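Local coordinates for 2S Albumin protein (Dolichos, PDB 6IX1) that is a seed albumin with a four-bladed hemopexin-type beta-propeller fold, whose physiological role is not firmly established but probably includes storage, at residues S120-T125 and E129-K134; Y138-Y143 and Q147-I152; A173-H178 and E182-K187. All coordinates share one frame; numbering follows the deposited sequence. Where two conformers were deposited one is given.

Contact 1: residues S120-T125 and E129-K134. With SO4 (sulfate ion), chain E.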
loop_
_atom_site.group_PDB
_atom_site.type_symbol
_atom_site.label_atom_id
_atom_site.label_comp_id
_atom_site.label_asym_id
_atom_site.label_seq_id
_atom_site.Cartn_x
_atom_site.Cartn_y
_atom_site.Cartn_z
ATOM N N SER A 120 3.562 1.437 5.410
ATOM C CA SER A 120 2.429 0.973 4.621
ATOM C C SER A 120 1.385 2.061 4.559
ATOM O O SER A 120 1.446 2.985 5.410
ATOM C CB SER A 120 1.796 -0.285 5.205
ATOM O OG SER A 120 1.037 -0.992 4.282
ATOM N N ALA A 121 0.444 1.945 3.638
ATOM C CA ALA A 121 -0.596 2.921 3.493
ATOM C C ALA A 121 -1.769 2.355 2.744
ATOM O O ALA A 121 -1.533 1.447 1.912
ATOM C CB ALA A 121 -0.089 4.091 2.754
ATOM N N PHE A 122 -2.962 2.893 2.895
ATOM C CA PHE A 122 -4.054 2.464 2.014
ATOM C C PHE A 122 -5.059 3.563 1.940
ATOM O O PHE A 122 -5.138 4.380 2.883
ATOM C CB PHE A 122 -4.702 1.139 2.396
ATOM C CG PHE A 122 -5.496 1.058 3.664
ATOM C CD1 PHE A 122 -6.802 1.405 3.716
ATOM C CD2 PHE A 122 -4.910 0.624 4.845
ATOM C CE1 PHE A 122 -7.514 1.257 4.878
ATOM C CE2 PHE A 122 -5.604 0.418 6.007
ATOM C CZ PHE A 122 -6.907 0.811 6.011
ATOM N N ARG A 123 -5.809 3.616 0.867
ATOM C CA ARG A 123 -6.806 4.649 0.614
ATOM C C ARG A 123 -8.075 4.435 1.406
ATOM O O ARG A 123 -8.664 3.352 1.394
ATOM C CB ARG A 123 -7.071 4.616 -0.886
ATOM C CG ARG A 123 -8.048 5.672 -1.422
ATOM C CD ARG A 123 -7.533 7.061 -1.336
ATOM N NE ARG A 123 -8.308 7.978 -2.108
ATOM C CZ ARG A 123 -9.404 8.657 -1.714
ATOM N NH1 ARG A 123 -9.778 8.612 -0.437
ATOM N NH2 ARG A 123 -10.045 9.477 -2.499
ATOM N N SER A 124 -8.480 5.473 2.122
ATOM C CA SER A 124 -9.688 5.410 2.937
ATOM C C SER A 124 -10.906 5.616 2.056
ATOM O O SER A 124 -10.871 6.211 0.957
ATOM C CB SER A 124 -9.624 6.461 4.031
ATOM O OG SER A 124 -10.759 6.424 4.884
ATOM N N THR A 125 -12.078 5.260 2.525
ATOM C CA THR A 125 -13.319 5.718 1.962
ATOM C C THR A 125 -13.661 7.141 2.448
ATOM O O THR A 125 -14.576 7.676 1.872
ATOM C CB THR A 125 -14.452 4.788 2.398
ATOM O OG1 THR A 125 -14.443 4.721 3.818
ATOM C CG2 THR A 125 -14.354 3.378 1.822
ATOM N N GLU A 129 -8.751 10.857 2.266
ATOM C CA GLU A 129 -7.831 10.381 3.271
ATOM C C GLU A 129 -7.139 9.074 2.869
ATOM O O GLU A 129 -7.672 8.241 2.135
ATOM C CB GLU A 129 -8.492 10.177 4.597
ATOM C CG GLU A 129 -8.827 11.516 5.239
ATOM C CD GLU A 129 -9.528 11.423 6.584
ATOM O OE1 GLU A 129 -9.353 10.355 7.218
ATOM O OE2 GLU A 129 -10.227 12.390 6.919
ATOM N N VAL A 130 -5.936 8.962 3.367
ATOM C CA VAL A 130 -5.030 7.823 3.226
ATOM C C VAL A 130 -4.475 7.490 4.590
ATOM O O VAL A 130 -3.953 8.398 5.305
ATOM C CB VAL A 130 -3.895 8.160 2.276
ATOM C CG1 VAL A 130 -2.914 7.029 2.198
ATOM C CG2 VAL A 130 -4.409 8.529 0.902
ATOM N N TYR A 131 -4.569 6.243 5.007
ATOM C CA TYR A 131 -3.955 5.725 6.238
ATOM C C TYR A 131 -2.483 5.536 5.997
ATOM O O TYR A 131 -2.089 4.963 4.997
ATOM C CB TYR A 131 -4.562 4.419 6.682
ATOM C CG TYR A 131 -5.995 4.580 7.113
ATOM C CD1 TYR A 131 -6.336 4.872 8.409
ATOM C CD2 TYR A 131 -7.058 4.335 6.266
ATOM C CE1 TYR A 131 -7.615 5.080 8.843
ATOM C CE2 TYR A 131 -8.353 4.512 6.714
ATOM C CZ TYR A 131 -8.659 4.864 7.996
ATOM O OH TYR A 131 -9.941 4.905 8.400
ATOM N N LEU A 132 -1.644 6.009 6.910
ATOM C CA LEU A 132 -0.187 5.882 6.943
ATOM C C LEU A 132 0.237 5.101 8.207
ATOM O O LEU A 132 -0.217 5.473 9.289
ATOM C CB LEU A 132 0.501 7.260 6.917
ATOM C CG LEU A 132 0.100 8.210 5.791
ATOM C CD1 LEU A 132 0.876 9.461 5.969
ATOM C CD2 LEU A 132 0.379 7.691 4.387
ATOM N N PHE A 133 1.123 4.118 8.032
ATOM C CA PHE A 133 1.534 3.260 9.137
ATOM C C PHE A 133 3.046 3.311 9.250
ATOM O O PHE A 133 3.738 3.254 8.224
ATOM C CB PHE A 133 1.134 1.806 8.891
ATOM C CG PHE A 133 -0.356 1.656 8.821
ATOM C CD1 PHE A 133 -1.071 1.510 9.996
ATOM C CD2 PHE A 133 -1.081 1.700 7.607
ATOM C CE1 PHE A 133 -2.464 1.436 9.998
ATOM C CE2 PHE A 133 -2.456 1.601 7.619
ATOM C CZ PHE A 133 -3.141 1.416 8.790
ATOM N N LYS A 134 3.546 3.422 10.489
ATOM C CA LYS A 134 4.997 3.391 10.746
ATOM C C LYS A 134 5.209 2.757 12.106
ATOM O O LYS A 134 4.696 3.305 13.133
ATOM C CB LYS A 134 5.646 4.789 10.769
ATOM C CG LYS A 134 7.126 4.816 11.046
ATOM C CD LYS A 134 7.980 4.038 10.075
ATOM C CE LYS A 134 9.436 4.339 10.259
ATOM N NZ LYS A 134 9.674 5.705 9.833
HETATM S S SO4 E . -9.877 6.176 11.649
HETATM O O1 SO4 E . -10.219 7.007 10.429
HETATM O O2 SO4 E . -10.152 4.887 11.010
HETATM O O3 SO4 E . -10.829 6.587 12.547
HETATM O O4 SO4 E . -8.540 6.496 11.964
HETATM O O HOH W 1 -9.949 7.694 7.192
#
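The two inner strands of a hemopexin-type propeller blade meet here: strand 120-123, lying toward the propeller axis, turns back into strand 129-134 as an antiparallel beta hairpin. Ser120 with Phe133 and Phe122 with Tyr131 are its hydrogen-bonded pairs, and the ladder is carried by bonds such as Tyr131 N to Phe122 O (2.9 Å), while in the Ser120-Phe133 pair the bond from Ser120 N to Phe133 O is weak. Ser124 N continues the pairing past the end of the first strand by donating to Glu129 O. One face of the hairpin bears an aromatic cluster of Phe122, Tyr131 and Phe133. Phe122 takes the torsion in which CG sits between the backbone N and the carbonyl carbon (chi1 68°), and this brings its ring next to that of Tyr131. Tyr131 CD2 stands over one face of the Phe122 ring, displaced toward the rim and 3.4 Å from Phe122 CE1, yet the planes are inclined at 33°, so the pair is no regular stack. Tyr131 CB also makes a CH-pi contact over the Phe122 ring. Phe133 instead meets Phe122 rim to rim, CE2 to CE2 at 3.7 Å. Phe196 and Phe159 add edge-to-face pairs with Phe122 and Tyr131 respectively. On the opposite face of the hairpin, Ala121 packs its CB against Leu132 CD2 at 4.0 Å and Val130 CG1, and this face turns to strand 64-67 of the preceding blade. At the polar end of Tyr131, a sulfate probably taken from the crystallisation liquor lies at the ring edge, its O2 2.6 Å from Tyr131 OH. Ser124 OG also bonds to Lys126 N in the turn. A water beside the sulfate donates to Glu129 OE1 at 2.7 Å and is hydrogen-bonded to Ser124 OG at 2.8 Å.

Contact 2: residues Y138-Y143 and Q147-I152; sequences YGRIAY and QLVGTI. With SO4 (sulfate ion), chain E.
The outer edge of a hemopexin-type propeller blade is formed where strand 137-142 meets the segment 147-152, two short, weakly bonded strands, 148-149 and 151-152, separated by a corner at Gly150. Val149 N donates to Arg140 O at 2.8 Å, and Ala142 N to Gln147 O at 3.0 Å in a nearly straight bond (169°). Around the corner water takes over: one molecule accepts from Arg140 N and donates to both Val149 O and Thr151 O, and a second bridges Tyr138 O and Thr151 O. Arg140 is the side chain that ties the two segments together. Its chain bends at chi2 (141°), which brings the guanidinium up beside the outer strand, where NH2 reaches Val149 O at 2.7 Å, with that oxygen in the guanidinium plane. The edge made by NE and NH1 grips the sulfate: NE donates to O4 at 2.8 Å and NH1 to the same oxygen at 3.0 Å. Tyr138 OH gives O4 a third donor at 2.6 Å, the anion lying at the edge of the tyrosine ring. Tyr131 and the backbone N of Gly199 complete the site. An alanine at Arg140 would remove both grips, and would probably leave Val149 O without its side-chain donor and the anion much more loosely held. Gly150 turns the corner with positive phi (74°), a conformation that favours glycine, and a CB there would lie too close to Arg140 NH2. Such a loosely paired, water-bridged, broken outer strand is consistent with the rim of a four-stranded propeller blade.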
loop_
_atom_site.group_PDB
_atom_site.type_symbol
_atom_site.label_atom_id
_atom_site.label_comp_id
_atom_site.label_asym_id
_atom_site.label_seq_id
_atom_site.Cartn_x
_atom_site.Cartn_y
_atom_site.Cartn_z
ATOM N N TYR A 138 0.091 5.063 13.553
ATOM C CA TYR A 138 -0.573 5.384 12.318
ATOM C C TYR A 138 -1.173 6.780 12.352
ATOM O O TYR A 138 -1.561 7.286 13.451
ATOM C CB TYR A 138 -1.650 4.348 11.988
ATOM C CG TYR A 138 -3.039 4.680 12.421
ATOM C CD1 TYR A 138 -3.394 4.579 13.755
ATOM C CD2 TYR A 138 -3.948 5.224 11.553
ATOM C CE1 TYR A 138 -4.673 4.899 14.183
ATOM C CE2 TYR A 138 -5.218 5.525 11.937
ATOM C CZ TYR A 138 -5.568 5.384 13.261
ATOM O OH TYR A 138 -6.807 5.646 13.742
ATOM N N GLY A 139 -1.321 7.375 11.205
ATOM C CA GLY A 139 -2.110 8.566 11.014
ATOM C C GLY A 139 -2.804 8.591 9.724
ATOM O O GLY A 139 -2.880 7.531 9.019
ATOM N N ARG A 140 -3.423 9.691 9.397
ATOM C CA ARG A 140 -4.139 9.868 8.145
ATOM C C ARG A 140 -3.760 11.176 7.497
ATOM O O ARG A 140 -3.743 12.202 8.204
ATOM C CB ARG A 140 -5.638 9.909 8.368
ATOM C CG ARG A 140 -6.303 8.903 9.275
ATOM C CD ARG A 140 -7.360 9.645 10.016
ATOM N NE ARG A 140 -7.603 9.093 11.305
ATOM C CZ ARG A 140 -7.246 9.594 12.471
ATOM N NH1 ARG A 140 -7.722 8.983 13.519
ATOM N NH2 ARG A 140 -6.641 10.753 12.621
ATOM N N ILE A 141 -3.530 11.124 6.202
ATOM C CA ILE A 141 -3.299 12.346 5.416
ATOM C C ILE A 141 -4.432 12.494 4.412
ATOM O O ILE A 141 -4.826 11.511 3.813
ATOM C CB ILE A 141 -1.889 12.361 4.849
ATOM C CG1 ILE A 141 -1.474 13.738 4.359
ATOM C CG2 ILE A 141 -1.757 11.286 3.798
ATOM C CD1 ILE A 141 -0.024 13.972 4.444
ATOM N N ALA A 142 -4.851 13.717 4.187
ATOM C CA ALA A 142 -5.736 14.040 3.048
ATOM C C ALA A 142 -4.793 14.395 1.920
ATOM O O ALA A 142 -4.023 15.340 2.005
ATOM C CB ALA A 142 -6.646 15.193 3.403
ATOM N N TYR A 143 -4.756 13.598 0.838
ATOM C CA TYR A 143 -3.684 13.725 -0.180
ATOM C C TYR A 143 -3.776 15.039 -0.934
ATOM O O TYR A 143 -2.813 15.452 -1.474
ATOM C CB TYR A 143 -3.575 12.512 -1.092
ATOM C CG TYR A 143 -4.737 12.313 -2.037
ATOM C CD1 TYR A 143 -4.915 13.109 -3.167
ATOM C CD2 TYR A 143 -5.701 11.373 -1.780
ATOM C CE1 TYR A 143 -6.005 12.971 -3.997
ATOM C CE2 TYR A 143 -6.756 11.180 -2.604
ATOM C CZ TYR A 143 -6.933 11.986 -3.723
ATOM O OH TYR A 143 -8.001 11.824 -4.533
ATOM N N GLN A 147 -2.969 17.859 4.298
ATOM C CA GLN A 147 -3.176 18.029 5.739
ATOM C C GLN A 147 -3.086 16.689 6.435
ATOM O O GLN A 147 -3.635 15.781 5.948
ATOM C CB GLN A 147 -4.537 18.635 6.102
ATOM C CG GLN A 147 -4.712 20.089 5.634
ATOM C CD GLN A 147 -6.078 20.571 6.075
ATOM O OE1 GLN A 147 -6.478 20.314 7.212
ATOM N NE2 GLN A 147 -6.774 21.347 5.263
ATOM N N LEU A 148 -2.409 16.686 7.578
ATOM C CA LEU A 148 -2.462 15.548 8.474
ATOM C C LEU A 148 -3.842 15.731 9.124
ATOM O O LEU A 148 -4.123 16.812 9.684
ATOM C CB LEU A 148 -1.264 15.591 9.446
ATOM C CG LEU A 148 -1.163 14.448 10.408
ATOM C CD1 LEU A 148 -0.710 13.193 9.706
ATOM C CD2 LEU A 148 -0.250 14.853 11.514
ATOM N N VAL A 149 -4.649 14.727 9.134
ATOM C CA VAL A 149 -5.963 14.664 9.756
ATOM C C VAL A 149 -5.759 14.098 11.163
ATOM O O VAL A 149 -5.570 12.862 11.279
ATOM C CB VAL A 149 -6.915 13.867 8.893
ATOM C CG1 VAL A 149 -8.267 13.804 9.487
ATOM C CG2 VAL A 149 -7.009 14.497 7.547
ATOM N N GLY A 150 -5.886 14.963 12.174
ATOM C CA GLY A 150 -5.687 14.526 13.558
ATOM C C GLY A 150 -4.260 14.282 13.941
ATOM O O GLY A 150 -3.315 15.043 13.551
ATOM N N THR A 151 -4.087 13.197 14.684
ATOM C CA THR A 151 -2.788 12.956 15.315
ATOM C C THR A 151 -2.303 11.592 14.968
ATOM O O THR A 151 -3.075 10.787 14.384
ATOM C CB THR A 151 -2.878 13.170 16.823
ATOM O OG1 THR A 151 -3.602 12.084 17.436
ATOM C CG2 THR A 151 -3.418 14.535 17.178
ATOM N N ILE A 152 -1.079 11.299 15.353
ATOM C CA ILE A 152 -0.459 10.021 15.039
ATOM C C ILE A 152 -0.551 9.187 16.317
ATOM O O ILE A 152 -0.082 9.626 17.417
ATOM C CB ILE A 152 0.975 10.204 14.577
ATOM C CG1 ILE A 152 1.052 11.128 13.371
ATOM C CG2 ILE A 152 1.592 8.842 14.356
ATOM C CD1 ILE A 152 2.486 11.554 13.020
HETATM S S SO4 E . -9.877 6.176 11.649
HETATM O O1 SO4 E . -10.219 7.007 10.429
HETATM O O2 SO4 E . -10.152 4.887 11.010
HETATM O O3 SO4 E . -10.829 6.587 12.547
HETATM O O4 SO4 E . -8.540 6.496 11.964
HETATM O O HOH W 2 -4.416 8.306 14.285
HETATM O O HOH W 3 -3.278 11.520 11.607
#

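Contact 3: residues A173-H178 and E182-K187; sequences ASFASH and EAYLFK. With SO4 (sulfate ion), chain D.
Phe175 and Tyr184 lie side by side and point the same way on one face of an antiparallel beta hairpin, the inner part of another hemopexin-type propeller blade. Their planes are nearly parallel, 15° apart, but slid so far that the rings barely overlap; the closest approach is Phe175 CZ to Tyr184 CD1 at 3.3 Å. Phe175 reaches this place because its CG stands between the backbone N and the carbonyl carbon (chi1 73°), whereas Tyr184 CG is anti to its carbonyl carbon. Phe186 crosses Phe175 obliquely, and the rims meet through the two CE1 atoms, 4.0 Å apart. Tyr29 adds an edge-to-face ring to Phe175 from outside the hairpin. Beneath the rings the backbone pairing is regular: Tyr184 N donates to Phe175 O at 2.9 Å, nearly straight, and Phe186 N to Ala173 O at 2.8 Å. The reverse face carries smaller groups, with Ser174 CB against Leu185 CD2, while Ser174 OG turns to Ser120 and the carbonyl of Ala121 on strand 120-123. Near the turn, Glu182 forms a salt bridge with Arg193. A water there donates to Glu182 OE1 and Tyr184 OH and is hydrogen-bonded to Ser177 OG, which also bonds to Lys179 N. A second sulfate lies at the edge of the Tyr184 ring and takes a bond from Tyr184 OH to its O2 at 2.7 Å.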
loop_
_atom_site.group_PDB
_atom_site.type_symbol
_atom_site.label_atom_id
_atom_site.label_comp_id
_atom_site.label_asym_id
_atom_site.label_seq_id
_atom_site.Cartn_x
_atom_site.Cartn_y
_atom_site.Cartn_z
ATOM N N ALA A 173 2.506 -3.971 4.283
ATOM C CA ALA A 173 1.926 -3.520 3.010
ATOM C C ALA A 173 0.415 -3.549 3.167
ATOM O O ALA A 173 -0.098 -4.293 4.044
ATOM C CB ALA A 173 2.357 -4.404 1.828
ATOM N N SER A 174 -0.299 -2.827 2.334
ATOM C CA SER A 174 -1.763 -2.808 2.432
ATOM C C SER A 174 -2.305 -2.194 1.153
ATOM O O SER A 174 -1.642 -1.394 0.559
ATOM C CB SER A 174 -2.224 -1.984 3.667
ATOM O OG SER A 174 -1.609 -0.669 3.701
ATOM N N PHE A 175 -3.538 -2.528 0.886
ATOM C CA PHE A 175 -4.271 -1.761 -0.138
ATOM C C PHE A 175 -5.770 -1.811 0.137
ATOM O O PHE A 175 -6.302 -2.762 0.719
ATOM C CB PHE A 175 -3.951 -2.286 -1.561
ATOM C CG PHE A 175 -4.539 -3.602 -1.934
ATOM C CD1 PHE A 175 -3.943 -4.771 -1.514
ATOM C CD2 PHE A 175 -5.661 -3.666 -2.745
ATOM C CE1 PHE A 175 -4.477 -6.006 -1.890
ATOM C CE2 PHE A 175 -6.208 -4.902 -3.084
ATOM C CZ PHE A 175 -5.648 -6.052 -2.645
ATOM N N ALA A 176 -6.447 -0.787 -0.316
ATOM C CA ALA A 176 -7.886 -0.764 -0.233
ATOM C C ALA A 176 -8.484 -1.640 -1.345
ATOM O O ALA A 176 -8.010 -1.603 -2.479
ATOM C CB ALA A 176 -8.354 0.646 -0.501
ATOM N N SER A 177 -9.497 -2.396 -0.996
ATOM C CA SER A 177 -10.179 -3.219 -2.018
ATOM C C SER A 177 -11.079 -2.395 -2.914
ATOM O O SER A 177 -11.525 -1.317 -2.507
ATOM C CB SER A 177 -11.012 -4.268 -1.311
ATOM O OG SER A 177 -11.598 -5.126 -2.216
ATOM N N HIS A 178 -11.350 -2.916 -4.094
ATOM C CA HIS A 178 -12.455 -2.374 -4.893
ATOM C C HIS A 178 -13.813 -2.615 -4.248
ATOM O O HIS A 178 -14.761 -1.949 -4.605
ATOM C CB HIS A 178 -12.396 -3.012 -6.304
ATOM C CG HIS A 178 -11.256 -2.456 -7.112
ATOM N ND1 HIS A 178 -9.996 -2.978 -7.082
ATOM C CD2 HIS A 178 -11.210 -1.394 -7.960
ATOM C CE1 HIS A 178 -9.228 -2.295 -7.909
ATOM N NE2 HIS A 178 -9.932 -1.331 -8.438
ATOM N N GLU A 182 -13.557 -2.535 2.320
ATOM C CA GLU A 182 -12.589 -3.575 2.697
ATOM C C GLU A 182 -11.156 -3.100 2.389
ATOM O O GLU A 182 -10.909 -2.286 1.506
ATOM C CB GLU A 182 -12.896 -4.916 2.066
ATOM C CG GLU A 182 -14.245 -5.412 2.438
ATOM C CD GLU A 182 -14.656 -6.791 1.966
ATOM O OE1 GLU A 182 -13.915 -7.438 1.221
ATOM O OE2 GLU A 182 -15.802 -7.169 2.354
ATOM N N ALA A 183 -10.228 -3.708 3.097
ATOM C CA ALA A 183 -8.802 -3.479 2.893
ATOM C C ALA A 183 -8.039 -4.730 3.223
ATOM O O ALA A 183 -8.507 -5.515 4.044
ATOM C CB ALA A 183 -8.307 -2.338 3.727
ATOM N N TYR A 184 -6.862 -4.879 2.627
ATOM C CA TYR A 184 -5.979 -6.024 2.875
ATOM C C TYR A 184 -4.733 -5.488 3.583
ATOM O O TYR A 184 -4.134 -4.528 3.117
ATOM C CB TYR A 184 -5.569 -6.682 1.566
ATOM C CG TYR A 184 -6.672 -7.383 0.893
ATOM C CD1 TYR A 184 -7.505 -6.727 0.018
ATOM C CD2 TYR A 184 -6.936 -8.716 1.152
ATOM C CE1 TYR A 184 -8.594 -7.384 -0.545
ATOM C CE2 TYR A 184 -8.015 -9.370 0.593
ATOM C CZ TYR A 184 -8.814 -8.729 -0.332
ATOM O OH TYR A 184 -9.902 -9.332 -0.901
ATOM N N LEU A 185 -4.382 -6.156 4.687
ATOM C CA LEU A 185 -3.178 -5.764 5.478
ATOM C C LEU A 185 -2.241 -6.994 5.410
ATOM O O LEU A 185 -2.658 -8.129 5.592
ATOM C CB LEU A 185 -3.536 -5.498 6.954
ATOM C CG LEU A 185 -4.718 -4.565 7.192
ATOM C CD1 LEU A 185 -4.870 -4.410 8.701
ATOM C CD2 LEU A 185 -4.456 -3.183 6.576
ATOM N N PHE A 186 -0.991 -6.695 5.155
ATOM C CA PHE A 186 0.039 -7.734 5.028
ATOM C C PHE A 186 1.156 -7.471 6.054
ATOM O O PHE A 186 1.555 -6.354 6.263
ATOM C CB PHE A 186 0.685 -7.678 3.634
ATOM C CG PHE A 186 -0.275 -7.920 2.507
ATOM C CD1 PHE A 186 -1.013 -6.934 1.953
ATOM C CD2 PHE A 186 -0.500 -9.178 2.054
ATOM C CE1 PHE A 186 -1.941 -7.212 0.951
ATOM C CE2 PHE A 186 -1.426 -9.546 1.097
ATOM C CZ PHE A 186 -2.143 -8.521 0.529
ATOM N N LYS A 187 1.652 -8.530 6.638
ATOM C CA LYS A 187 2.736 -8.450 7.635
ATOM C C LYS A 187 3.528 -9.756 7.518
ATOM O O LYS A 187 2.974 -10.844 7.792
ATOM C CB LYS A 187 2.197 -8.255 9.052
ATOM C CG LYS A 187 3.183 -8.313 10.216
ATOM C CD LYS A 187 4.052 -7.177 10.168
ATOM C CE LYS A 187 4.681 -6.813 11.533
ATOM N NZ LYS A 187 3.859 -6.450 12.765
HETATM S S SO4 D . -9.483 -12.871 0.493
HETATM O O1 SO4 D . -10.092 -14.123 0.210
HETATM O O2 SO4 D . -10.308 -11.879 -0.108
HETATM O O3 SO4 D . -8.235 -12.801 -0.070
HETATM O O4 SO4 D . -9.345 -12.617 1.899
HETATM O O HOH W 4 -12.131 -0.222 0.115
HETATM O O HOH W 5 -12.095 -7.310 -0.771
#

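Along the chain the contacts come in series, 1, 2 and then 3. Contacts 1 and 2, with centres about 9 Å apart, belong to one beta sheet within the hemopexin repeat: strands 129-134 and 137-142 are neighbours in it, and both contacts reach the same sulfate. Contact 3 lies in the next blade of the propeller, its centre about 10 Å from that of contact 1, and the two touch where strands 120-123 and 173-176 approach each other near the centre of the molecule. Contacts 2 and 3 do not touch, their centres being about 18 Å apart. The principle illustrated is that here the inner hairpins meet between blades, while the outer strand completes its own blade.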